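Local coordinates for piwi domain-containing protein (Vanderwaltozyma polyspora, PDB 5THE) that forms the C-terminal lobe of a budding-yeast Argonaute, binds RNA, and probably serves in guide-directed recognition and cleavage of target RNA, at residues R80-N85 with I187-R192; Y276-Q281 with F505-F510; E311-V316 with K356-S361; K338-R343 with P382-A387. All coordinates share one frame; numbering follows the deposited sequence.

Contact 1: residues R80-N85 with I187-R192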
loop_
_atom_site.group_PDB
_atom_site.type_symbol
_atom_site.label_atom_id
_atom_site.label_comp_id
_atom_site.label_asym_id
_atom_site.label_seq_id
_atom_site.Cartn_x
_atom_site.Cartn_y
_atom_site.Cartn_z
ATOM N N ARG A 80 3.394 5.511 -23.803
ATOM C CA ARG A 80 4.145 6.639 -24.346
ATOM C C ARG A 80 5.273 6.998 -23.390
ATOM O O ARG A 80 5.023 7.362 -22.236
ATOM C CB ARG A 80 3.254 7.862 -24.558
ATOM C CG ARG A 80 2.261 7.743 -25.693
ATOM C CD ARG A 80 2.922 7.326 -26.997
ATOM N NE ARG A 80 3.889 8.301 -27.503
ATOM C CZ ARG A 80 3.564 9.447 -28.096
ATOM N NH1 ARG A 80 2.287 9.786 -28.239
ATOM N NH2 ARG A 80 4.518 10.258 -28.542
ATOM N N ALA A 81 6.504 6.907 -23.872
ATOM C CA ALA A 81 7.653 7.290 -23.077
ATOM C C ALA A 81 7.885 8.791 -23.208
ATOM O O ALA A 81 7.858 9.343 -24.311
ATOM C CB ALA A 81 8.891 6.511 -23.523
ATOM N N ILE A 82 8.099 9.452 -22.081
ATOM C CA ILE A 82 8.477 10.858 -22.048
ATOM C C ILE A 82 9.782 10.934 -21.275
ATOM O O ILE A 82 9.819 10.645 -20.073
ATOM C CB ILE A 82 7.395 11.736 -21.407
ATOM C CG1 ILE A 82 6.095 11.652 -22.218
ATOM C CG2 ILE A 82 7.892 13.192 -21.271
ATOM C CD1 ILE A 82 4.950 12.482 -21.628
ATOM N N PHE A 83 10.858 11.282 -21.968
ATOM C CA PHE A 83 12.170 11.376 -21.344
ATOM C C PHE A 83 12.294 12.745 -20.688
ATOM O O PHE A 83 12.306 13.776 -21.370
ATOM C CB PHE A 83 13.273 11.150 -22.376
ATOM C CG PHE A 83 14.635 10.946 -21.774
ATOM C CD1 PHE A 83 15.444 12.027 -21.466
ATOM C CD2 PHE A 83 15.108 9.675 -21.519
ATOM C CE1 PHE A 83 16.697 11.845 -20.903
ATOM C CE2 PHE A 83 16.365 9.484 -20.961
ATOM C CZ PHE A 83 17.154 10.573 -20.650
ATOM N N ILE A 84 12.368 12.761 -19.363
ATOM C CA ILE A 84 12.517 14.001 -18.611
ATOM C C ILE A 84 14.016 14.213 -18.433
ATOM O O ILE A 84 14.667 13.526 -17.644
ATOM C CB ILE A 84 11.780 13.944 -17.274
ATOM C CG1 ILE A 84 10.290 13.626 -17.511
ATOM C CG2 ILE A 84 11.959 15.273 -16.519
ATOM C CD1 ILE A 84 9.480 14.733 -18.267
ATOM N N ASN A 85 14.576 15.141 -19.207
ATOM C CA ASN A 85 16.013 15.385 -19.156
ATOM C C ASN A 85 16.293 16.375 -18.026
ATOM O O ASN A 85 16.420 17.584 -18.235
ATOM C CB ASN A 85 16.507 15.909 -20.496
ATOM C CG ASN A 85 18.002 16.115 -20.506
ATOM O OD1 ASN A 85 18.729 15.353 -19.883
ATOM N ND2 ASN A 85 18.471 17.143 -21.213
ATOM N N ILE A 187 1.469 6.844 -19.512
ATOM C CA ILE A 187 2.695 7.616 -19.645
ATOM C C ILE A 187 3.810 6.949 -18.856
ATOM O O ILE A 187 3.641 6.627 -17.678
ATOM C CB ILE A 187 2.500 9.058 -19.166
ATOM C CG1 ILE A 187 1.567 9.812 -20.100
ATOM C CG2 ILE A 187 3.859 9.758 -19.091
ATOM C CD1 ILE A 187 1.032 11.049 -19.461
ATOM N N LEU A 188 4.966 6.786 -19.489
ATOM C CA LEU A 188 6.180 6.346 -18.803
ATOM C C LEU A 188 7.163 7.511 -18.783
ATOM O O LEU A 188 7.746 7.863 -19.812
ATOM C CB LEU A 188 6.781 5.118 -19.482
ATOM C CG LEU A 188 8.103 4.632 -18.889
ATOM C CD1 LEU A 188 7.940 4.284 -17.399
ATOM C CD2 LEU A 188 8.636 3.443 -19.692
ATOM N N TYR A 189 7.321 8.135 -17.627
ATOM C CA TYR A 189 8.343 9.159 -17.478
ATOM C C TYR A 189 9.689 8.472 -17.269
ATOM O O TYR A 189 9.847 7.673 -16.337
ATOM C CB TYR A 189 8.013 10.078 -16.308
ATOM C CG TYR A 189 6.841 10.995 -16.545
ATOM C CD1 TYR A 189 6.861 11.923 -17.585
ATOM C CD2 TYR A 189 5.732 10.978 -15.696
ATOM C CE1 TYR A 189 5.800 12.777 -17.795
ATOM C CE2 TYR A 189 4.658 11.834 -15.907
ATOM C CZ TYR A 189 4.699 12.733 -16.959
ATOM O OH TYR A 189 3.642 13.592 -17.181
ATOM N N VAL A 190 10.648 8.764 -18.142
ATOM C CA VAL A 190 11.996 8.206 -18.055
ATOM C C VAL A 190 12.907 9.326 -17.575
ATOM O O VAL A 190 13.177 10.280 -18.319
ATOM C CB VAL A 190 12.464 7.637 -19.399
ATOM C CG1 VAL A 190 13.876 7.076 -19.293
ATOM C CG2 VAL A 190 11.488 6.541 -19.871
ATOM N N LEU A 191 13.377 9.224 -16.335
ATOM C CA LEU A 191 14.130 10.315 -15.713
ATOM C C LEU A 191 15.611 10.175 -16.021
ATOM O O LEU A 191 16.207 9.130 -15.750
ATOM C CB LEU A 191 13.925 10.335 -14.198
ATOM C CG LEU A 191 12.475 10.193 -13.751
ATOM C CD1 LEU A 191 12.405 10.142 -12.243
ATOM C CD2 LEU A 191 11.627 11.333 -14.298
ATOM N N ARG A 192 16.213 11.237 -16.563
ATOM C CA ARG A 192 17.647 11.184 -16.835
ATOM C C ARG A 192 18.453 10.991 -15.552
ATOM O O ARG A 192 19.443 10.251 -15.538
ATOM C CB ARG A 192 18.094 12.451 -17.564
ATOM C CG ARG A 192 19.612 12.569 -17.715
ATOM C CD ARG A 192 20.007 12.639 -19.173
ATOM N NE ARG A 192 21.449 12.742 -19.373
ATOM C CZ ARG A 192 22.081 13.859 -19.714
ATOM N NH1 ARG A 192 21.413 14.990 -19.893
ATOM N NH2 ARG A 192 23.392 13.844 -19.879
#
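With CG anti to the backbone N in both residues (chi1 -177° in Asn85, 172° in Arg192), the side chains of Asn85 and Arg192 run side by side next to two parallel strands, 77-85 and 185-191. The strands lie in an all-parallel sheet, consistent with the Rossmann-like MID domain of Argonautes. Five backbone hydrogen bonds join them, from Leu188 N to Arg80 O through to Arg192 N to Ile84 O. Beyond the last of these, Arg192 NH1 donates to a lone pair of Asn85 OD1 at 2.7 Å, close to the guanidinium plane; NH1 also binds Thr89 O. An alanine in place of Arg192 would probably leave Asn85 OD1 without this donor and open a gap at the edge of the Phe83 ring, where Arg192 CD now lies. On the face of the sheet that carries Phe83 and Val190, Phe83 CD2 meets Val190 CG1 at 3.6 Å. The opposite face, covered by helix 169-179, carries Ile82, Ile84 and Tyr189, and Tyr189 CD1 packs 3.8 Å from Ile84 CG1. Leu191 touches a uracil base of the bound RNA. Ile82 CD1 abuts Ile187 CG2 at 3.9 Å, the methyl that sits over the centre of the Tyr189 ring.

Contact 2: residues Y276-Q281 with F505-F510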
loop_
_atom_site.group_PDB
_atom_site.type_symbol
_atom_site.label_atom_id
_atom_site.label_comp_id
_atom_site.label_asym_id
_atom_site.label_seq_id
_atom_site.Cartn_x
_atom_site.Cartn_y
_atom_site.Cartn_z
ATOM N N TYR A 276 4.675 17.451 9.032
ATOM C CA TYR A 276 5.588 18.463 8.513
ATOM C C TYR A 276 6.036 18.170 7.081
ATOM O O TYR A 276 7.218 17.908 6.831
ATOM C CB TYR A 276 6.784 18.619 9.443
ATOM C CG TYR A 276 6.347 18.919 10.864
ATOM C CD1 TYR A 276 5.690 20.110 11.169
ATOM C CD2 TYR A 276 6.554 17.999 11.892
ATOM C CE1 TYR A 276 5.267 20.389 12.460
ATOM C CE2 TYR A 276 6.138 18.275 13.193
ATOM C CZ TYR A 276 5.496 19.470 13.467
ATOM O OH TYR A 276 5.068 19.746 14.746
ATOM N N PRO A 277 5.115 18.187 6.113
ATOM C CA PRO A 277 5.538 18.034 4.713
ATOM C C PRO A 277 6.477 19.143 4.281
ATOM O O PRO A 277 7.342 18.934 3.419
ATOM C CB PRO A 277 4.211 18.059 3.938
ATOM C CG PRO A 277 3.251 18.783 4.833
ATOM C CD PRO A 277 3.660 18.414 6.234
ATOM N N GLU A 278 6.309 20.327 4.858
ATOM C CA GLU A 278 7.310 21.376 4.919
ATOM C C GLU A 278 7.383 21.828 6.372
ATOM O O GLU A 278 6.605 21.373 7.215
ATOM C CB GLU A 278 6.970 22.541 3.985
ATOM C CG GLU A 278 6.913 22.175 2.511
ATOM C CD GLU A 278 8.280 21.930 1.929
ATOM O OE1 GLU A 278 9.276 22.162 2.643
ATOM O OE2 GLU A 278 8.363 21.528 0.752
ATOM N N LYS A 279 8.314 22.726 6.676
ATOM C CA LYS A 279 8.526 23.101 8.066
ATOM C C LYS A 279 7.307 23.843 8.597
ATOM O O LYS A 279 6.762 24.725 7.927
ATOM C CB LYS A 279 9.787 23.953 8.211
ATOM C CG LYS A 279 10.382 23.896 9.603
ATOM C CD LYS A 279 10.447 25.267 10.262
ATOM C CE LYS A 279 11.559 26.136 9.690
ATOM N NZ LYS A 279 11.669 27.441 10.415
ATOM N N ASP A 280 6.855 23.439 9.786
ATOM C CA ASP A 280 5.737 24.045 10.504
ATOM C C ASP A 280 4.397 23.865 9.801
ATOM O O ASP A 280 3.432 24.566 10.120
ATOM C CB ASP A 280 5.998 25.533 10.766
ATOM C CG ASP A 280 7.253 25.764 11.584
ATOM O OD1 ASP A 280 7.558 24.931 12.465
ATOM O OD2 ASP A 280 7.939 26.776 11.338
ATOM N N GLN A 281 4.288 22.932 8.864
ATOM C CA GLN A 281 3.050 22.788 8.114
ATOM C C GLN A 281 2.157 21.717 8.732
ATOM O O GLN A 281 2.606 20.860 9.500
ATOM C CB GLN A 281 3.343 22.476 6.645
ATOM C CG GLN A 281 4.030 23.636 5.940
ATOM C CD GLN A 281 3.307 24.954 6.191
ATOM O OE1 GLN A 281 2.134 25.116 5.830
ATOM N NE2 GLN A 281 3.995 25.889 6.829
ATOM N N PHE A 505 2.382 16.245 -3.471
ATOM C CA PHE A 505 1.485 17.282 -3.962
ATOM C C PHE A 505 1.632 18.554 -3.137
ATOM O O PHE A 505 1.704 19.658 -3.687
ATOM C CB PHE A 505 0.031 16.805 -3.918
ATOM C CG PHE A 505 -0.250 15.585 -4.748
ATOM C CD1 PHE A 505 0.530 15.269 -5.849
ATOM C CD2 PHE A 505 -1.318 14.757 -4.420
ATOM C CE1 PHE A 505 0.252 14.141 -6.615
ATOM C CE2 PHE A 505 -1.611 13.630 -5.182
ATOM C CZ PHE A 505 -0.823 13.326 -6.285
ATOM N N PHE A 506 1.664 18.413 -1.804
ATOM C CA PHE A 506 1.807 19.577 -0.935
ATOM C C PHE A 506 3.097 20.323 -1.246
ATOM O O PHE A 506 3.100 21.552 -1.415
ATOM C CB PHE A 506 1.777 19.136 0.528
ATOM C CG PHE A 506 1.883 20.276 1.518
ATOM C CD1 PHE A 506 3.108 20.862 1.804
ATOM C CD2 PHE A 506 0.760 20.733 2.180
ATOM C CE1 PHE A 506 3.205 21.895 2.710
ATOM C CE2 PHE A 506 0.855 21.764 3.092
ATOM C CZ PHE A 506 2.074 22.346 3.353
ATOM N N LYS A 507 4.198 19.575 -1.360
ATOM C CA LYS A 507 5.514 20.169 -1.572
ATOM C C LYS A 507 5.640 20.815 -2.949
ATOM O O LYS A 507 6.293 21.857 -3.087
ATOM C CB LYS A 507 6.596 19.105 -1.375
ATOM C CG LYS A 507 6.866 18.773 0.085
ATOM C CD LYS A 507 7.749 17.523 0.230
ATOM C CE LYS A 507 9.008 17.607 -0.614
ATOM N NZ LYS A 507 9.994 18.568 -0.060
ATOM N N ALA A 508 5.048 20.212 -3.983
ATOM C CA ALA A 508 5.192 20.764 -5.329
ATOM C C ALA A 508 4.518 22.124 -5.482
ATOM O O ALA A 508 4.875 22.883 -6.388
ATOM C CB ALA A 508 4.621 19.803 -6.370
ATOM N N GLY A 509 3.550 22.442 -4.633
ATOM C CA GLY A 509 2.838 23.698 -4.763
ATOM C C GLY A 509 3.152 24.666 -3.643
ATOM O O GLY A 509 2.631 25.784 -3.612
ATOM N N PHE A 510 4.025 24.245 -2.730
ATOM C CA PHE A 510 4.188 24.969 -1.475
ATOM C C PHE A 510 4.862 26.313 -1.677
ATOM O O PHE A 510 4.504 27.294 -1.018
ATOM C CB PHE A 510 4.990 24.131 -0.499
ATOM C CG PHE A 510 5.289 24.831 0.789
ATOM C CD1 PHE A 510 4.292 25.024 1.733
ATOM C CD2 PHE A 510 6.575 25.284 1.065
ATOM C CE1 PHE A 510 4.575 25.653 2.938
ATOM C CE2 PHE A 510 6.870 25.913 2.270
ATOM C CZ PHE A 510 5.870 26.092 3.209
HETATM O O HOH W 1 8.690 22.404 -1.540
#
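The type II beta turn Glu278-Gln281, in the loop that joins antiparallel strands 264-274 and 282-289 of the RNase H-like PIWI domain, presses Glu278 and Gln281, together with Pro277, against Phe506 and Phe510 of helix 490-515. The principle is that of aliphatic groups laid on aromatic faces. Pro277 CG stands over the centre of the Phe506 ring, 3.7 Å from its centroid and 12° off the normal, a CH-pi contact. Glu278 CG makes a second one with Phe510, offset toward the rim and 3.4 Å from Phe510 CD2; the carboxylate plane beyond it is turned only 15° from that of the ring. The edge of Phe506 is met by Gln281, whose CG is 3.5 Å from Phe506 CZ. Gln281 and Phe510 reach toward each other tip to tip, with Gln281 CD 3.6 Å from Phe510 CE1. Within the turn, Gln281 NE2 donates to Lys279 O at 3.2 Å, which holds the amide in place. An alanine in place of Gln281 would probably leave Lys279 O without this donor and open a gap between Phe506 CZ and Phe510 CE1. At the periphery, Lys507 bends at its end, chi4 73° placing NZ 3.5 Å from Glu278 OE2 in a salt bridge whose hydrogen bond is weak, and a water links that same oxygen to Lys507 O. Ile284 of strand 282-289 packs on both Pro277 and Phe506, while Phe505 and Ala508 of the same helix pack against helix 197-210.

Contact 3: residues E311-V316 with K356-S361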
loop_
_atom_site.group_PDB
_atom_site.type_symbol
_atom_site.label_atom_id
_atom_site.label_comp_id
_atom_site.label_asym_id
_atom_site.label_seq_id
_atom_site.Cartn_x
_atom_site.Cartn_y
_atom_site.Cartn_z
ATOM N N GLU A 311 -1.516 14.259 15.304
ATOM C CA GLU A 311 -1.506 12.814 15.103
ATOM C C GLU A 311 -2.896 12.215 14.932
ATOM O O GLU A 311 -3.041 11.216 14.219
ATOM C CB GLU A 311 -0.811 12.120 16.275
ATOM C CG GLU A 311 0.590 12.621 16.573
ATOM C CD GLU A 311 1.350 11.683 17.493
ATOM O OE1 GLU A 311 1.929 10.692 16.993
ATOM O OE2 GLU A 311 1.352 11.928 18.719
ATOM N N ILE A 312 -3.922 12.787 15.557
ATOM C CA ILE A 312 -5.270 12.226 15.497
ATOM C C ILE A 312 -5.973 12.758 14.255
ATOM O O ILE A 312 -5.983 13.972 14.003
ATOM C CB ILE A 312 -6.067 12.555 16.772
ATOM C CG1 ILE A 312 -5.367 11.988 18.005
ATOM C CG2 ILE A 312 -7.472 12.007 16.677
ATOM C CD1 ILE A 312 -5.081 10.511 17.913
ATOM N N ILE A 313 -6.536 11.846 13.462
ATOM C CA ILE A 313 -7.284 12.227 12.267
ATOM C C ILE A 313 -8.701 12.590 12.681
ATOM O O ILE A 313 -9.600 11.736 12.668
ATOM C CB ILE A 313 -7.319 11.106 11.208
ATOM C CG1 ILE A 313 -5.954 10.437 11.046
ATOM C CG2 ILE A 313 -7.788 11.670 9.902
ATOM C CD1 ILE A 313 -5.998 9.109 10.227
ATOM N N THR A 314 -8.906 13.866 13.019
ATOM C CA THR A 314 -10.158 14.305 13.629
ATOM C C THR A 314 -11.363 13.985 12.761
ATOM O O THR A 314 -12.414 13.576 13.268
ATOM C CB THR A 314 -10.113 15.808 13.898
ATOM O OG1 THR A 314 -8.952 16.112 14.669
ATOM C CG2 THR A 314 -11.354 16.240 14.668
ATOM N N ASN A 315 -11.249 14.197 11.461
ATOM C CA ASN A 315 -12.375 14.024 10.561
ATOM C C ASN A 315 -12.127 12.863 9.603
ATOM O O ASN A 315 -12.463 12.933 8.420
ATOM C CB ASN A 315 -12.665 15.323 9.812
ATOM C CG ASN A 315 -14.122 15.436 9.370
ATOM O OD1 ASN A 315 -14.981 14.642 9.783
ATOM N ND2 ASN A 315 -14.407 16.428 8.524
ATOM N N VAL A 316 -11.547 11.769 10.119
ATOM C CA VAL A 316 -11.297 10.595 9.285
ATOM C C VAL A 316 -12.604 10.111 8.664
ATOM O O VAL A 316 -12.642 9.694 7.500
ATOM C CB VAL A 316 -10.584 9.491 10.099
ATOM C CG1 VAL A 316 -11.490 8.900 11.214
ATOM C CG2 VAL A 316 -10.083 8.377 9.180
ATOM N N LYS A 356 -11.642 7.158 20.774
ATOM C CA LYS A 356 -12.664 8.127 21.166
ATOM C C LYS A 356 -12.962 9.116 20.049
ATOM O O LYS A 356 -14.076 9.650 19.981
ATOM C CB LYS A 356 -12.236 8.883 22.431
ATOM C CG LYS A 356 -12.528 8.150 23.726
ATOM C CD LYS A 356 -11.929 8.874 24.927
ATOM C CE LYS A 356 -12.493 8.344 26.250
ATOM N NZ LYS A 356 -12.176 6.908 26.502
ATOM N N ILE A 357 -11.999 9.373 19.168
ATOM C CA ILE A 357 -12.158 10.349 18.101
ATOM C C ILE A 357 -12.340 9.674 16.755
ATOM O O ILE A 357 -13.329 9.916 16.060
ATOM C CB ILE A 357 -10.978 11.345 18.063
ATOM C CG1 ILE A 357 -10.807 12.039 19.418
ATOM C CG2 ILE A 357 -11.196 12.356 16.918
ATOM C CD1 ILE A 357 -12.047 12.771 19.860
ATOM N N GLU A 358 -11.370 8.855 16.345
ATOM C CA GLU A 358 -11.362 8.333 14.983
ATOM C C GLU A 358 -12.386 7.219 14.798
ATOM O O GLU A 358 -13.158 7.244 13.838
ATOM C CB GLU A 358 -9.956 7.849 14.608
ATOM C CG GLU A 358 -8.917 8.953 14.560
ATOM C CD GLU A 358 -7.516 8.450 14.203
ATOM O OE1 GLU A 358 -6.536 9.179 14.480
ATOM O OE2 GLU A 358 -7.388 7.330 13.643
ATOM N N VAL A 359 -12.431 6.234 15.702
ATOM C CA VAL A 359 -13.440 5.183 15.549
ATOM C C VAL A 359 -14.844 5.781 15.647
ATOM O O VAL A 359 -15.724 5.478 14.830
ATOM C CB VAL A 359 -13.228 4.050 16.574
ATOM C CG1 VAL A 359 -14.367 3.028 16.481
ATOM C CG2 VAL A 359 -11.892 3.364 16.354
ATOM N N LYS A 360 -15.064 6.670 16.625
ATOM C CA LYS A 360 -16.339 7.382 16.721
ATOM C C LYS A 360 -16.638 8.167 15.450
ATOM O O LYS A 360 -17.783 8.200 14.986
ATOM C CB LYS A 360 -16.331 8.331 17.923
ATOM C CG LYS A 360 -17.604 9.186 18.047
ATOM C CD LYS A 360 -17.509 10.191 19.204
ATOM C CE LYS A 360 -18.574 11.274 19.064
ATOM N NZ LYS A 360 -18.831 12.015 20.321
ATOM N N SER A 361 -15.626 8.812 14.873
ATOM C CA SER A 361 -15.854 9.538 13.632
ATOM C C SER A 361 -16.291 8.599 12.515
ATOM O O SER A 361 -17.169 8.939 11.715
ATOM C CB SER A 361 -14.596 10.299 13.231
ATOM O OG SER A 361 -14.764 10.864 11.945
HETATM O O HOH W 2 -16.640 12.972 11.955
#
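Glu358 reaches from helix 351-373 to the backbone of Ile313 with an extended side chain: CG is anti to the carbonyl carbon (chi1 -65°), and the chain stays stretched out beyond it. Its OE1 accepts Ile313 N at 2.9 Å, the donor standing 47° out of the carboxylate plane. Ile313 is the centre of an inverse gamma turn and also begins a type I beta turn that ends at Val316. Glu358 CG passes 3.4 Å from Ile313 O, and the two side chains cross obliquely. Val316 puts CG1 between its backbone N and carbonyl carbon (chi1 67°), 3.5 Å from Glu358 O. Ile312 and Ile357 cross at about a right angle, their CG2 methyls 3.7 Å apart. One helical turn on from Ile357, Ser361 has OG anti to its backbone N; this hydroxyl accepts Gly317 N and shares a water with Asn315 OD1. The carboxylate has further partners, Arg343 at OE1 and Tyr341 at OE2, and the nearby arginine would probably favour the ionised form of Glu358. This loop of the PIWI domain, between strand 300-305 and helix 320-329, packs on helix 351-373, while Ile313 also touches strands 264-274 and 339-344.

Contact 4: residues K338-R343 with P382-A387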
loop_
_atom_site.group_PDB
_atom_site.type_symbol
_atom_site.label_atom_id
_atom_site.label_comp_id
_atom_site.label_asym_id
_atom_site.label_seq_id
_atom_site.Cartn_x
_atom_site.Cartn_y
_atom_site.Cartn_z
ATOM N N LYS A 338 -19.316 -5.232 7.741
ATOM C CA LYS A 338 -18.241 -5.182 8.726
ATOM C C LYS A 338 -17.150 -4.271 8.191
ATOM O O LYS A 338 -16.875 -4.259 6.988
ATOM C CB LYS A 338 -17.625 -6.568 9.015
ATOM C CG LYS A 338 -18.549 -7.582 9.688
ATOM C CD LYS A 338 -17.770 -8.862 9.990
ATOM C CE LYS A 338 -18.661 -9.931 10.614
ATOM N NZ LYS A 338 -19.249 -9.443 11.882
ATOM N N ILE A 339 -16.514 -3.527 9.095
ATOM C CA ILE A 339 -15.421 -2.625 8.743
ATOM C C ILE A 339 -14.204 -2.983 9.589
ATOM O O ILE A 339 -14.312 -3.159 10.808
ATOM C CB ILE A 339 -15.822 -1.148 8.944
ATOM C CG1 ILE A 339 -17.035 -0.808 8.074
ATOM C CG2 ILE A 339 -14.689 -0.220 8.631
ATOM C CD1 ILE A 339 -17.524 0.628 8.265
ATOM N N MET A 340 -13.052 -3.088 8.937
ATOM C CA MET A 340 -11.767 -3.344 9.582
ATOM C C MET A 340 -10.869 -2.144 9.321
ATOM O O MET A 340 -10.556 -1.850 8.163
ATOM C CB MET A 340 -11.140 -4.623 9.030
ATOM C CG MET A 340 -9.820 -5.014 9.645
ATOM S SD MET A 340 -10.047 -6.236 10.943
ATOM C CE MET A 340 -11.054 -7.447 10.076
ATOM N N TYR A 341 -10.451 -1.459 10.390
ATOM C CA TYR A 341 -9.775 -0.166 10.299
ATOM C C TYR A 341 -8.340 -0.282 10.818
ATOM O O TYR A 341 -8.108 -0.365 12.030
ATOM C CB TYR A 341 -10.571 0.878 11.076
ATOM C CG TYR A 341 -9.920 2.233 11.156
ATOM C CD1 TYR A 341 -9.517 2.898 10.006
ATOM C CD2 TYR A 341 -9.724 2.859 12.385
ATOM C CE1 TYR A 341 -8.915 4.156 10.078
ATOM C CE2 TYR A 341 -9.132 4.110 12.470
ATOM C CZ TYR A 341 -8.738 4.758 11.313
ATOM O OH TYR A 341 -8.160 6.006 11.386
ATOM N N PHE A 342 -7.375 -0.291 9.900
ATOM C CA PHE A 342 -5.965 -0.378 10.276
ATOM C C PHE A 342 -5.405 1.026 10.393
ATOM O O PHE A 342 -5.452 1.793 9.431
ATOM C CB PHE A 342 -5.146 -1.167 9.259
ATOM C CG PHE A 342 -5.325 -2.640 9.366
ATOM C CD1 PHE A 342 -4.510 -3.393 10.202
ATOM C CD2 PHE A 342 -6.305 -3.275 8.636
ATOM C CE1 PHE A 342 -4.672 -4.761 10.301
ATOM C CE2 PHE A 342 -6.469 -4.654 8.732
ATOM C CZ PHE A 342 -5.651 -5.388 9.572
ATOM N N ARG A 343 -4.871 1.359 11.561
ATOM C CA ARG A 343 -4.388 2.708 11.817
ATOM C C ARG A 343 -2.874 2.680 11.991
ATOM O O ARG A 343 -2.362 2.026 12.905
ATOM C CB ARG A 343 -5.057 3.300 13.053
ATOM C CG ARG A 343 -4.475 4.632 13.454
ATOM C CD ARG A 343 -4.627 5.678 12.374
ATOM N NE ARG A 343 -4.798 6.973 13.013
ATOM C CZ ARG A 343 -3.794 7.794 13.281
ATOM N NH1 ARG A 343 -2.565 7.456 12.920
ATOM N NH2 ARG A 343 -4.018 8.949 13.890
ATOM N N PRO A 382 -20.557 -2.949 12.341
ATOM C CA PRO A 382 -19.555 -3.100 13.412
ATOM C C PRO A 382 -18.131 -2.871 12.913
ATOM O O PRO A 382 -17.749 -3.298 11.820
ATOM C CB PRO A 382 -19.753 -4.548 13.881
ATOM C CG PRO A 382 -20.394 -5.264 12.691
ATOM C CD PRO A 382 -21.231 -4.218 12.011
ATOM N N VAL A 383 -17.332 -2.223 13.747
ATOM C CA VAL A 383 -15.982 -1.812 13.391
ATOM C C VAL A 383 -14.972 -2.567 14.251
ATOM O O VAL A 383 -15.179 -2.764 15.454
ATOM C CB VAL A 383 -15.827 -0.290 13.564
ATOM C CG1 VAL A 383 -14.400 0.148 13.271
ATOM C CG2 VAL A 383 -16.832 0.451 12.662
ATOM N N THR A 384 -13.876 -2.994 13.634
ATOM C CA THR A 384 -12.696 -3.434 14.369
ATOM C C THR A 384 -11.578 -2.465 14.024
ATOM O O THR A 384 -11.365 -2.162 12.845
ATOM C CB THR A 384 -12.290 -4.870 14.009
ATOM O OG1 THR A 384 -13.329 -5.787 14.381
ATOM C CG2 THR A 384 -10.989 -5.252 14.753
ATOM N N CYS A 385 -10.869 -1.974 15.033
ATOM C CA CYS A 385 -9.718 -1.107 14.809
ATOM C C CYS A 385 -8.424 -1.798 15.244
ATOM O O CYS A 385 -8.326 -2.319 16.363
ATOM C CB CYS A 385 -9.886 0.226 15.546
ATOM S SG CYS A 385 -8.404 1.249 15.491
ATOM N N ILE A 386 -7.425 -1.785 14.364
ATOM C CA ILE A 386 -6.112 -2.328 14.684
ATOM C C ILE A 386 -5.055 -1.273 14.405
ATOM O O ILE A 386 -4.976 -0.739 13.293
ATOM C CB ILE A 386 -5.798 -3.611 13.894
ATOM C CG1 ILE A 386 -6.826 -4.691 14.232
ATOM C CG2 ILE A 386 -4.365 -4.082 14.218
ATOM C CD1 ILE A 386 -6.583 -6.006 13.510
ATOM N N ALA A 387 -4.236 -0.982 15.406
ATOM C CA ALA A 387 -3.140 -0.045 15.241
ATOM C C ALA A 387 -1.846 -0.816 15.027
ATOM O O ALA A 387 -1.621 -1.860 15.644
ATOM C CB ALA A 387 -3.030 0.881 16.457
#
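Tyr341 and Cys385 face each other at the middle of two parallel strands whose facing backbone donors and acceptors are used in turn. Ile339 N binds Pro382 O at 3.0 Å, and Ile339 O accepts Thr384 N. Tyr341 N then meets Thr384 O at 2.7 Å, and Tyr341 O takes Ile386 N at 2.8 Å; Arg343 N closes the series on Ile386 O, again at 2.7 Å. On its far edge, strand 339-344 bonds through Met340 and Phe342 to the backbone of strand 264-274. Together with helix 351-373, which connects them, the two paired strands make a beta-alpha-beta crossover of the RNase H-like PIWI fold. The helix covers the face bearing Val383, Tyr341 and Cys385, where Cys385 SG approaches Tyr341 CD2 at 3.7 Å, oblique to the ring. The other face is apolar apart from a hydroxyl: Phe342 CD1 packs 3.9 Å from Ile386 CB, the two side chains lying side by side and pointing the same way, and Met340 SD lies 4.0 Å from Thr384 CB. Buried Thr384 OG1 is satisfied by Asp459 OD2 and Asn461 ND2, while Lys338 NZ uses the other end of that amide, Asn461 OD1. Arg343 spends NH2 on Glu311 O and NH1 on Gly345 O.

Contact 1 comes first along the chain and lies in a separate parallel sheet, touching the RNA; contacts 2, 3 and 4 follow, all in the PIWI domain. The centres of contacts 3 and 4 are about 12 Å apart and they touch through Arg343 and Tyr341, their segments alternating along the chain: loop, strand, helix, strand. Contact 2, whose segments enclose both in sequence, is centred about 23 Å from contact 3 and 25 Å from contact 1. Contacts 3 and 4 are each about 40 Å from contact 1, across the chain's centre. Helix 490-515 meets both the loop of contact 2 and helix 197-210, consistent with a place between the two parts of the lobe.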